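Local coordinates for protein esterase LipW (Mycobacterium marinum, PDB 3QH4) that probably hydrolyses carboxylic ester bonds as a serine esterase with an alpha/beta-hydrolase fold, at residues T36-M41 with A127-Y132; E32-I37 with F96-L101; L221-Y226 with E235-R240; V88-A93 with D102-Q107. One frame throughout, in Å; residues are numbered along the deposited sequence.

Contact 1. Residues T36-M41 with A127-Y132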
# COMPACT_ATOMS: atom_id res chain seq x y z
N THR A 36 7.38 -0.65 -19.97
CA THR A 36 8.19 0.55 -20.14
C THR A 36 8.27 1.33 -18.82
O THR A 36 9.32 1.89 -18.48
CB THR A 36 7.62 1.44 -21.27
OG1 THR A 36 7.55 0.66 -22.47
CG2 THR A 36 8.53 2.61 -21.54
N ILE A 37 7.16 1.37 -18.10
CA ILE A 37 7.12 2.09 -16.82
C ILE A 37 8.08 1.43 -15.82
O ILE A 37 8.83 2.12 -15.13
CB ILE A 37 5.70 2.18 -16.21
CG1 ILE A 37 4.76 2.96 -17.12
CG2 ILE A 37 5.73 2.84 -14.80
CD1 ILE A 37 3.29 2.81 -16.73
N ARG A 38 8.07 0.10 -15.77
CA ARG A 38 8.94 -0.61 -14.81
C ARG A 38 10.38 -0.13 -14.93
O ARG A 38 11.04 0.16 -13.94
CB ARG A 38 8.92 -2.11 -15.05
CG ARG A 38 7.59 -2.76 -14.68
CD ARG A 38 7.63 -4.24 -14.92
NE ARG A 38 6.39 -4.90 -14.47
CZ ARG A 38 5.99 -6.08 -14.94
NH1 ARG A 38 6.73 -6.74 -15.84
NH2 ARG A 38 4.87 -6.61 -14.51
N GLU A 39 10.86 -0.04 -16.17
CA GLU A 39 12.26 0.31 -16.40
C GLU A 39 12.59 1.71 -15.91
O GLU A 39 13.58 1.91 -15.21
CB GLU A 39 12.58 0.17 -17.88
CG GLU A 39 12.49 -1.30 -18.39
CD GLU A 39 13.36 -2.27 -17.57
OE1 GLU A 39 14.57 -1.99 -17.41
OE2 GLU A 39 12.81 -3.30 -17.08
N SER A 40 11.76 2.68 -16.28
CA SER A 40 12.04 4.08 -15.94
C SER A 40 11.82 4.36 -14.44
O SER A 40 12.65 5.01 -13.76
CB SER A 40 11.22 5.01 -16.83
OG SER A 40 9.84 4.69 -16.77
N MET A 41 10.72 3.84 -13.90
CA MET A 41 10.36 4.04 -12.50
C MET A 41 11.41 3.38 -11.59
O MET A 41 11.85 3.98 -10.60
CB MET A 41 8.96 3.45 -12.24
CG MET A 41 8.49 3.52 -10.81
SD MET A 41 6.87 2.69 -10.78
CE MET A 41 6.95 2.09 -9.15
N ALA A 127 1.80 -8.90 -11.51
CA ALA A 127 0.93 -9.13 -12.65
C ALA A 127 1.45 -8.29 -13.83
O ALA A 127 2.15 -7.31 -13.60
CB ALA A 127 -0.48 -8.68 -12.28
N PRO A 128 1.10 -8.66 -15.07
CA PRO A 128 0.27 -9.79 -15.48
C PRO A 128 0.96 -11.15 -15.44
O PRO A 128 0.27 -12.17 -15.63
CB PRO A 128 -0.10 -9.45 -16.94
CG PRO A 128 0.99 -8.66 -17.42
CD PRO A 128 1.50 -7.84 -16.24
N GLU A 129 2.28 -11.19 -15.23
CA GLU A 129 3.04 -12.44 -15.29
C GLU A 129 2.66 -13.35 -14.12
O GLU A 129 2.64 -14.59 -14.25
CB GLU A 129 4.55 -12.17 -15.27
CG GLU A 129 5.10 -11.36 -16.47
CD GLU A 129 5.09 -9.83 -16.24
OE1 GLU A 129 4.45 -9.36 -15.28
OE2 GLU A 129 5.73 -9.10 -17.04
N HIS A 130 2.34 -12.74 -12.99
CA HIS A 130 2.01 -13.48 -11.79
C HIS A 130 0.74 -12.91 -11.17
O HIS A 130 0.80 -12.14 -10.22
CB HIS A 130 3.17 -13.43 -10.79
CG HIS A 130 4.47 -13.90 -11.36
ND1 HIS A 130 4.73 -15.23 -11.60
CD2 HIS A 130 5.56 -13.22 -11.79
CE1 HIS A 130 5.94 -15.36 -12.13
NE2 HIS A 130 6.46 -14.15 -12.25
N PRO A 131 -0.42 -13.28 -11.72
CA PRO A 131 -1.67 -12.73 -11.22
C PRO A 131 -2.06 -13.29 -9.85
O PRO A 131 -1.36 -14.13 -9.25
CB PRO A 131 -2.70 -13.13 -12.29
CG PRO A 131 -2.07 -14.10 -13.17
CD PRO A 131 -0.60 -14.18 -12.88
N TYR A 132 -3.18 -12.80 -9.34
CA TYR A 132 -3.76 -13.33 -8.09
C TYR A 132 -3.75 -14.87 -8.15
O TYR A 132 -4.08 -15.45 -9.20
CB TYR A 132 -5.19 -12.83 -7.98
CG TYR A 132 -5.93 -13.49 -6.87
CD1 TYR A 132 -5.80 -13.04 -5.55
CD2 TYR A 132 -6.69 -14.65 -7.11
CE1 TYR A 132 -6.45 -13.71 -4.50
CE2 TYR A 132 -7.37 -15.28 -6.09
CZ TYR A 132 -7.25 -14.81 -4.79
OH TYR A 132 -7.91 -15.49 -3.76
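Arg38 meets Glu129 in a two-pronged salt bridge, each terminal nitrogen of the guanidinium serving a different carboxylate oxygen. NH1 of Arg38 lies 2.8 Å from Glu129 OE2 along a nearly straight bond (170°), and NH2 of Arg38 is 2.9 Å from Glu129 OE1, which accepts through its syn lone pair. The two flat groups are tilted 30° against each other, so OE2 is met on its syn side but somewhat above the carboxylate plane, while both oxygens stay close to the guanidinium plane. Ala127 O also lies near that plane, ahead of NH2, 3.0 Å from Arg38 NH2. The next shell sets these groups in place. Arg38 reaches out from helix 31-56 on a chain extended from CG to NE, and its NE donates to the carbonyl of Ala97 in the loop that follows strand 85-91. Glu129 comes from the other direction with its chain bent at CB-CG (chi2 90°), just after the cis peptide before Pro128. Bonds at several edge positions should hold the guanidinium rotationally fixed, and the paired charges tie helix 31-56 to the loop between strand 118-122 and helix 134-148.

Contact 2. Residues E32-I37 with F96-L101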
# COMPACT_ATOMS: atom_id res chain seq x y z
N GLU A 32 1.83 -3.46 -22.45
CA GLU A 32 3.03 -2.88 -23.09
C GLU A 32 3.61 -1.67 -22.36
O GLU A 32 4.84 -1.54 -22.21
CB GLU A 32 2.73 -2.51 -24.56
N SER A 33 2.71 -0.79 -21.91
CA SER A 33 3.12 0.39 -21.17
C SER A 33 3.72 0.00 -19.82
O SER A 33 4.72 0.60 -19.39
CB SER A 33 1.93 1.35 -21.00
OG SER A 33 2.28 2.46 -20.17
N ILE A 34 3.13 -1.00 -19.17
CA ILE A 34 3.64 -1.50 -17.88
C ILE A 34 5.11 -1.88 -17.98
O ILE A 34 5.89 -1.53 -17.12
CB ILE A 34 2.75 -2.65 -17.33
CG1 ILE A 34 1.49 -2.03 -16.69
CG2 ILE A 34 3.51 -3.52 -16.32
CD1 ILE A 34 0.29 -3.01 -16.49
N LEU A 35 5.50 -2.57 -19.04
CA LEU A 35 6.92 -2.92 -19.20
C LEU A 35 7.83 -1.69 -19.27
O LEU A 35 8.90 -1.67 -18.68
CB LEU A 35 7.13 -3.81 -20.42
CG LEU A 35 6.40 -5.16 -20.46
CD1 LEU A 35 6.64 -5.82 -21.80
CD2 LEU A 35 6.79 -6.11 -19.30
N THR A 36 7.38 -0.65 -19.97
CA THR A 36 8.19 0.55 -20.14
C THR A 36 8.27 1.33 -18.82
O THR A 36 9.32 1.89 -18.48
CB THR A 36 7.62 1.44 -21.27
OG1 THR A 36 7.55 0.66 -22.47
CG2 THR A 36 8.53 2.61 -21.54
N ILE A 37 7.16 1.37 -18.10
CA ILE A 37 7.12 2.09 -16.82
C ILE A 37 8.08 1.43 -15.82
O ILE A 37 8.83 2.12 -15.13
CB ILE A 37 5.70 2.18 -16.21
CG1 ILE A 37 4.76 2.96 -17.12
CG2 ILE A 37 5.73 2.84 -14.80
CD1 ILE A 37 3.29 2.81 -16.73
N PHE A 96 -0.57 -3.65 -8.67
CA PHE A 96 -0.25 -5.10 -8.76
C PHE A 96 0.76 -5.46 -9.85
O PHE A 96 1.20 -6.62 -9.89
CB PHE A 96 -1.49 -6.03 -8.94
CG PHE A 96 -2.58 -5.74 -7.99
CD1 PHE A 96 -2.51 -6.19 -6.68
CD2 PHE A 96 -3.69 -5.01 -8.41
CE1 PHE A 96 -3.54 -5.90 -5.76
CE2 PHE A 96 -4.74 -4.74 -7.52
CZ PHE A 96 -4.65 -5.17 -6.19
N ALA A 97 1.09 -4.49 -10.70
CA ALA A 97 1.94 -4.74 -11.89
C ALA A 97 3.30 -4.04 -11.87
O ALA A 97 4.19 -4.38 -12.69
CB ALA A 97 1.18 -4.32 -13.13
N LEU A 98 3.46 -3.02 -11.02
CA LEU A 98 4.71 -2.23 -11.01
C LEU A 98 5.38 -2.28 -9.66
O LEU A 98 4.73 -2.56 -8.63
CB LEU A 98 4.42 -0.75 -11.31
CG LEU A 98 3.63 -0.42 -12.56
CD1 LEU A 98 3.25 1.06 -12.61
CD2 LEU A 98 4.53 -0.82 -13.72
N GLY A 99 6.68 -1.96 -9.65
CA GLY A 99 7.37 -1.65 -8.39
C GLY A 99 8.25 -2.75 -7.83
O GLY A 99 8.33 -3.85 -8.36
N ASN A 100 8.93 -2.40 -6.74
CA ASN A 100 9.89 -3.26 -6.06
C ASN A 100 10.19 -2.60 -4.70
O ASN A 100 9.40 -1.76 -4.25
CB ASN A 100 11.17 -3.41 -6.93
CG ASN A 100 11.89 -2.06 -7.19
OD1 ASN A 100 11.60 -1.04 -6.54
ND2 ASN A 100 12.82 -2.06 -8.15
N LEU A 101 11.29 -2.95 -4.05
CA LEU A 101 11.60 -2.42 -2.71
C LEU A 101 11.91 -0.92 -2.67
O LEU A 101 11.87 -0.30 -1.60
CB LEU A 101 12.74 -3.23 -2.07
CG LEU A 101 12.40 -4.72 -1.87
CD1 LEU A 101 13.65 -5.48 -1.37
CD2 LEU A 101 11.18 -4.89 -0.92
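Ile34 and Ile37, one turn apart on helix 31-56, pack on Ala97 and Leu98 in the loop that follows the His-Ala-Gly-Gly motif of this alpha/beta hydrolase. That motif is the counterpart of the HGGG signature of hormone-sensitive lipase relatives, in which N-terminal helices commonly form part of a cap over the active site; helix 31-56 is consistent with such a role here.

The contact across the two segments is mainly apolar. Ile34 uses both of its branches: CD1 touches Ala97 CB at 3.7 Å, whereas CG2 meets Leu98 CD2 at 3.9 Å. This division follows from the first torsion, which sets CG2 anti to the backbone N and leaves the longer CG1-CD1 arm beside that N (chi1 -79°). Ile37 adds its CG2, 3.8 Å from Leu98 CD1, with the two side chains at about a right angle. The forked end of Leu98 thus spans one turn of the helix: CD1 meets Ile37, while CD2 sits between the two isoleucines, although the side chain leaves its backbone alongside the helix rather than straight at it.

Methyl groups also lie against backbone carbonyls, as Ile34 CG2 does at 3.8 Å from Ala97 O. Outside the pair, Phe29 touches both Ile34 and Leu98, and His225 of helix 216-227 touches Ile34. Leu98 CD2 comes within 3.7 Å of Ile34 O, slightly nearer than it is to the isoleucine's own CG2.

Contact 3. Residues L221-Y226 with E235-R240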
# COMPACT_ATOMS: atom_id res chain seq x y z
N LEU A 221 -8.25 -1.69 -16.15
CA LEU A 221 -7.16 -2.53 -16.69
C LEU A 221 -6.42 -3.25 -15.57
O LEU A 221 -6.10 -4.44 -15.69
CB LEU A 221 -6.15 -1.68 -17.47
CG LEU A 221 -6.43 -1.43 -18.95
CD1 LEU A 221 -7.81 -0.96 -19.15
CD2 LEU A 221 -5.43 -0.40 -19.50
N MET A 222 -6.15 -2.53 -14.48
CA MET A 222 -5.46 -3.07 -13.31
C MET A 222 -6.14 -4.35 -12.81
O MET A 222 -5.48 -5.36 -12.60
CB MET A 222 -5.43 -2.00 -12.18
CG MET A 222 -4.88 -2.50 -10.85
SD MET A 222 -5.21 -1.28 -9.57
CE MET A 222 -7.00 -1.40 -9.40
N TRP A 223 -7.46 -4.29 -12.60
CA TRP A 223 -8.20 -5.44 -12.09
C TRP A 223 -8.14 -6.56 -13.11
O TRP A 223 -8.03 -7.76 -12.75
CB TRP A 223 -9.65 -5.07 -11.73
CG TRP A 223 -9.74 -4.44 -10.39
CD1 TRP A 223 -10.07 -3.13 -10.10
CD2 TRP A 223 -9.52 -5.10 -9.15
NE1 TRP A 223 -10.03 -2.95 -8.73
CE2 TRP A 223 -9.71 -4.14 -8.13
CE3 TRP A 223 -9.19 -6.42 -8.80
CZ2 TRP A 223 -9.58 -4.46 -6.77
CZ3 TRP A 223 -9.04 -6.74 -7.44
CH2 TRP A 223 -9.24 -5.76 -6.44
N ARG A 224 -8.18 -6.20 -14.40
CA ARG A 224 -8.12 -7.28 -15.42
C ARG A 224 -6.78 -8.02 -15.39
O ARG A 224 -6.76 -9.27 -15.45
CB ARG A 224 -8.45 -6.75 -16.84
CG ARG A 224 -9.95 -6.47 -17.02
CD ARG A 224 -10.39 -6.65 -18.48
NE ARG A 224 -9.72 -5.73 -19.37
CZ ARG A 224 -10.11 -4.47 -19.58
NH1 ARG A 224 -11.16 -3.96 -18.94
NH2 ARG A 224 -9.43 -3.72 -20.44
N HIS A 225 -5.67 -7.28 -15.29
CA HIS A 225 -4.34 -7.93 -15.28
C HIS A 225 -4.17 -8.82 -14.06
O HIS A 225 -3.58 -9.90 -14.14
CB HIS A 225 -3.18 -6.93 -15.21
CG HIS A 225 -3.15 -5.94 -16.33
ND1 HIS A 225 -3.37 -6.27 -17.64
CD2 HIS A 225 -2.88 -4.61 -16.31
CE1 HIS A 225 -3.27 -5.18 -18.39
NE2 HIS A 225 -2.98 -4.16 -17.60
N TYR A 226 -4.65 -8.33 -12.92
CA TYR A 226 -4.51 -8.99 -11.63
C TYR A 226 -5.35 -10.25 -11.54
O TYR A 226 -4.86 -11.28 -11.07
CB TYR A 226 -4.97 -8.03 -10.53
CG TYR A 226 -4.73 -8.55 -9.14
CD1 TYR A 226 -3.48 -9.01 -8.75
CD2 TYR A 226 -5.75 -8.55 -8.20
CE1 TYR A 226 -3.24 -9.49 -7.47
CE2 TYR A 226 -5.53 -9.02 -6.91
CZ TYR A 226 -4.27 -9.45 -6.54
OH TYR A 226 -4.07 -9.88 -5.24
N GLU A 235 -11.94 -13.13 -1.44
CA GLU A 235 -10.51 -13.48 -1.29
C GLU A 235 -9.58 -12.67 -2.19
O GLU A 235 -8.46 -12.36 -1.78
CB GLU A 235 -10.27 -14.98 -1.50
CG GLU A 235 -10.91 -15.86 -0.38
CD GLU A 235 -12.44 -15.90 -0.45
OE1 GLU A 235 -13.00 -16.03 -1.55
OE2 GLU A 235 -13.07 -15.83 0.62
N SER A 236 -10.03 -12.29 -3.38
CA SER A 236 -9.20 -11.44 -4.24
C SER A 236 -9.53 -9.95 -4.12
O SER A 236 -8.72 -9.09 -4.45
CB SER A 236 -9.31 -11.87 -5.71
OG SER A 236 -10.67 -12.05 -6.10
N VAL A 237 -10.74 -9.66 -3.63
CA VAL A 237 -11.30 -8.29 -3.65
C VAL A 237 -11.83 -8.00 -2.26
O VAL A 237 -12.95 -8.37 -1.94
CB VAL A 237 -12.46 -8.19 -4.67
CG1 VAL A 237 -12.97 -6.74 -4.77
CG2 VAL A 237 -12.01 -8.73 -6.11
N PRO A 238 -11.03 -7.34 -1.41
CA PRO A 238 -11.47 -7.15 -0.03
C PRO A 238 -12.82 -6.44 0.11
O PRO A 238 -13.60 -6.77 1.04
CB PRO A 238 -10.31 -6.36 0.61
CG PRO A 238 -9.12 -6.77 -0.17
CD PRO A 238 -9.64 -6.89 -1.61
N GLY A 239 -13.15 -5.51 -0.80
CA GLY A 239 -14.37 -4.77 -0.69
C GLY A 239 -15.60 -5.64 -0.91
O GLY A 239 -16.71 -5.25 -0.51
N ARG A 240 -15.42 -6.81 -1.51
CA ARG A 240 -16.55 -7.76 -1.63
C ARG A 240 -16.85 -8.61 -0.38
O ARG A 240 -17.88 -9.33 -0.34
CB ARG A 240 -16.38 -8.67 -2.86
CG ARG A 240 -16.58 -7.95 -4.19
CD ARG A 240 -16.29 -8.93 -5.32
NE ARG A 240 -16.47 -8.38 -6.66
CZ ARG A 240 -17.56 -8.51 -7.42
NH1 ARG A 240 -18.66 -9.07 -6.94
NH2 ARG A 240 -17.57 -8.05 -8.67
O HOH W 1 -6.09 -9.56 -3.58
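The six-membered ring of Trp223 turns an edge toward the loop 235-240, with Ser236 O lying in the ring plane 3.8 Å from CZ3 of Trp223. The same carbonyl oxygen lies near the plane of the Tyr226 ring too, 4.0 Å from CE2 of Tyr226, so two aromatic edges converge on one acceptor. Phe96 stacks with the Tyr226 ring from the loop after strand 85-91. Val237 brings CG2 obliquely to the indole, 3.8 Å from Trp223 CZ3, and this is the apolar part of the contact.

The polar link is indirect. One water sits in the plane of the Tyr226 ring, 2.6 Å from Tyr226 OH, and donates a hydrogen bond to Ser236 O at 2.8 Å. With CG of Tyr226 anti to the backbone N (chi1 -174°), the phenol is carried out to the loop, where the water bridges it to the carbonyl.

The contact is buried. Helix 216-227 supplies both rings, and the loop leading on toward strand 250-255 folds back against them. Helix 167-181 borders the pair as well: Leu171 touches Tyr226, while Thr170 and Ala173 meet Pro238 at the start of the 3-10 turn. Val196, in the loop after strand 189-193, touches Trp223.

Contact 4. Residues V88-A93 with D102-Q107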
# COMPACT_ATOMS: atom_id res chain seq x y z
N VAL A 88 5.82 -3.79 11.37
CA VAL A 88 4.77 -3.64 10.36
C VAL A 88 5.19 -4.43 9.13
O VAL A 88 6.31 -4.26 8.65
CB VAL A 88 4.64 -2.13 9.93
CG1 VAL A 88 3.57 -1.97 8.82
CG2 VAL A 88 4.31 -1.25 11.12
N VAL A 89 4.30 -5.27 8.58
CA VAL A 89 4.59 -5.90 7.28
C VAL A 89 3.92 -5.03 6.24
O VAL A 89 2.71 -4.84 6.31
CB VAL A 89 4.04 -7.34 7.21
CG1 VAL A 89 4.13 -7.89 5.79
CG2 VAL A 89 4.81 -8.22 8.24
N TYR A 90 4.70 -4.49 5.30
CA TYR A 90 4.25 -3.46 4.35
C TYR A 90 4.31 -3.95 2.90
O TYR A 90 5.30 -4.62 2.53
CB TYR A 90 5.12 -2.20 4.48
CG TYR A 90 4.71 -1.10 3.54
CD1 TYR A 90 3.77 -0.12 3.95
CD2 TYR A 90 5.26 -1.01 2.25
CE1 TYR A 90 3.39 0.89 3.07
CE2 TYR A 90 4.89 -0.00 1.36
CZ TYR A 90 3.95 0.93 1.77
OH TYR A 90 3.55 1.92 0.92
N CYS A 91 3.29 -3.62 2.11
CA CYS A 91 3.23 -3.94 0.66
C CYS A 91 3.07 -2.66 -0.14
O CYS A 91 2.15 -1.88 0.12
CB CYS A 91 2.07 -4.90 0.34
SG CYS A 91 2.35 -6.51 1.03
N HIS A 92 3.99 -2.45 -1.10
CA HIS A 92 4.06 -1.20 -1.90
C HIS A 92 2.94 -1.03 -2.96
O HIS A 92 2.24 -1.96 -3.30
CB HIS A 92 5.43 -1.12 -2.58
CG HIS A 92 5.65 -2.17 -3.63
ND1 HIS A 92 5.14 -2.05 -4.91
CD2 HIS A 92 6.32 -3.35 -3.61
CE1 HIS A 92 5.48 -3.11 -5.62
NE2 HIS A 92 6.21 -3.91 -4.85
N ALA A 93 2.83 0.20 -3.45
CA ALA A 93 1.88 0.59 -4.50
C ALA A 93 2.36 0.15 -5.88
O ALA A 93 3.52 -0.25 -6.04
CB ALA A 93 1.73 2.12 -4.47
N ASP A 102 12.23 -0.33 -3.82
CA ASP A 102 12.54 1.10 -3.88
C ASP A 102 11.29 1.98 -4.03
O ASP A 102 11.33 3.19 -3.78
CB ASP A 102 13.51 1.37 -5.05
CG ASP A 102 14.89 0.75 -4.82
OD1 ASP A 102 15.36 0.67 -3.66
OD2 ASP A 102 15.55 0.36 -5.82
N THR A 103 10.17 1.37 -4.45
CA THR A 103 9.00 2.15 -4.88
C THR A 103 8.47 3.05 -3.76
O THR A 103 8.35 4.28 -3.94
CB THR A 103 7.89 1.24 -5.38
OG1 THR A 103 8.41 0.42 -6.46
CG2 THR A 103 6.67 2.09 -5.82
N ASP A 104 8.16 2.42 -2.63
CA ASP A 104 7.60 3.10 -1.47
C ASP A 104 8.64 3.17 -0.35
O ASP A 104 8.30 3.16 0.84
CB ASP A 104 6.36 2.35 -0.97
CG ASP A 104 5.13 2.60 -1.84
OD1 ASP A 104 5.17 3.49 -2.72
OD2 ASP A 104 4.11 1.94 -1.57
N HIS A 105 9.91 3.23 -0.74
CA HIS A 105 11.00 3.34 0.26
C HIS A 105 10.79 4.56 1.20
O HIS A 105 10.94 4.42 2.41
CB HIS A 105 12.32 3.42 -0.50
CG HIS A 105 13.56 3.46 0.36
ND1 HIS A 105 14.01 2.37 1.09
CD2 HIS A 105 14.48 4.43 0.52
CE1 HIS A 105 15.14 2.70 1.70
NE2 HIS A 105 15.45 3.94 1.36
N ARG A 106 10.42 5.71 0.65
CA ARG A 106 10.21 6.90 1.47
C ARG A 106 9.10 6.63 2.50
O ARG A 106 9.26 6.94 3.68
CB ARG A 106 9.86 8.12 0.62
CG ARG A 106 9.64 9.41 1.44
CD ARG A 106 10.89 9.86 2.21
NE ARG A 106 10.68 11.17 2.84
CZ ARG A 106 10.83 12.35 2.23
NH1 ARG A 106 11.17 12.41 0.93
NH2 ARG A 106 10.61 13.47 2.92
N GLN A 107 7.97 6.08 2.04
CA GLN A 107 6.87 5.76 2.94
C GLN A 107 7.33 4.87 4.09
O GLN A 107 6.93 5.09 5.24
CB GLN A 107 5.72 5.12 2.13
CG GLN A 107 4.57 4.43 2.94
CD GLN A 107 3.63 5.44 3.64
OE1 GLN A 107 2.52 5.71 3.15
NE2 GLN A 107 4.04 5.94 4.79
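Strand 85-91 and helix 105-115 are the first two elements of a beta-alpha-beta unit, and the strand runs into a loop that begins with the His-Ala-Gly-Gly motif, which in related esterases supplies the oxyanion hole. The carboxylate of Asp104, the N-cap residue of the helix, makes no capping bond and turns instead to Tyr90 and Ala93. Its OD2 accepts from Tyr90 OH at 2.6 Å and from Ala93 N at 2.9 Å, the latter with an N-H...O angle of 150°. The donors reach OD2 from opposite faces of the carboxylate, each well out of its plane; OD2 itself lies in the Tyr90 ring plane, at the edge. Beside it, Gln107 CG packs 3.4 Å from Tyr90 OH, while the amide nitrogen of Gln107 bonds to Gln307. His92 turns CG between its backbone N and carbonyl carbon (chi1 67°), bringing ND1 to Ala93 O at 2.7 Å in a nearly straight bond (166°). The backbone at Ala93 is thus fixed through both its N-H and its carbonyl. Asp104 is probably a second-shell residue, setting the orientation of the glycine N-H groups that follow Ala93 and would stabilise an oxyanion.

Contacts 1 and 2 share Thr36 and Ile37 of helix 31-56, and their centres lie only 3 Å apart. They also join on the loop side, where Ala127 N probably bonds to Phe96 O at 2.9 Å. Contact 3, centred about 17 Å from contact 2, meets it where Phe96 packs on Tyr226 and Met222. Tyr132 N of contact 1 reaches Tyr226 O of contact 3 at 2.9 Å. Contact 4 is linked to contact 2 through His92 CE1, 3.2 Å from Leu98 O, and stays clear of contact 3, with nearest atoms about 9 Å apart. It is also where Ala93 touches Ser166, the probable nucleophile; helix 167-181, which begins directly after it, borders Phe96 and contact 3.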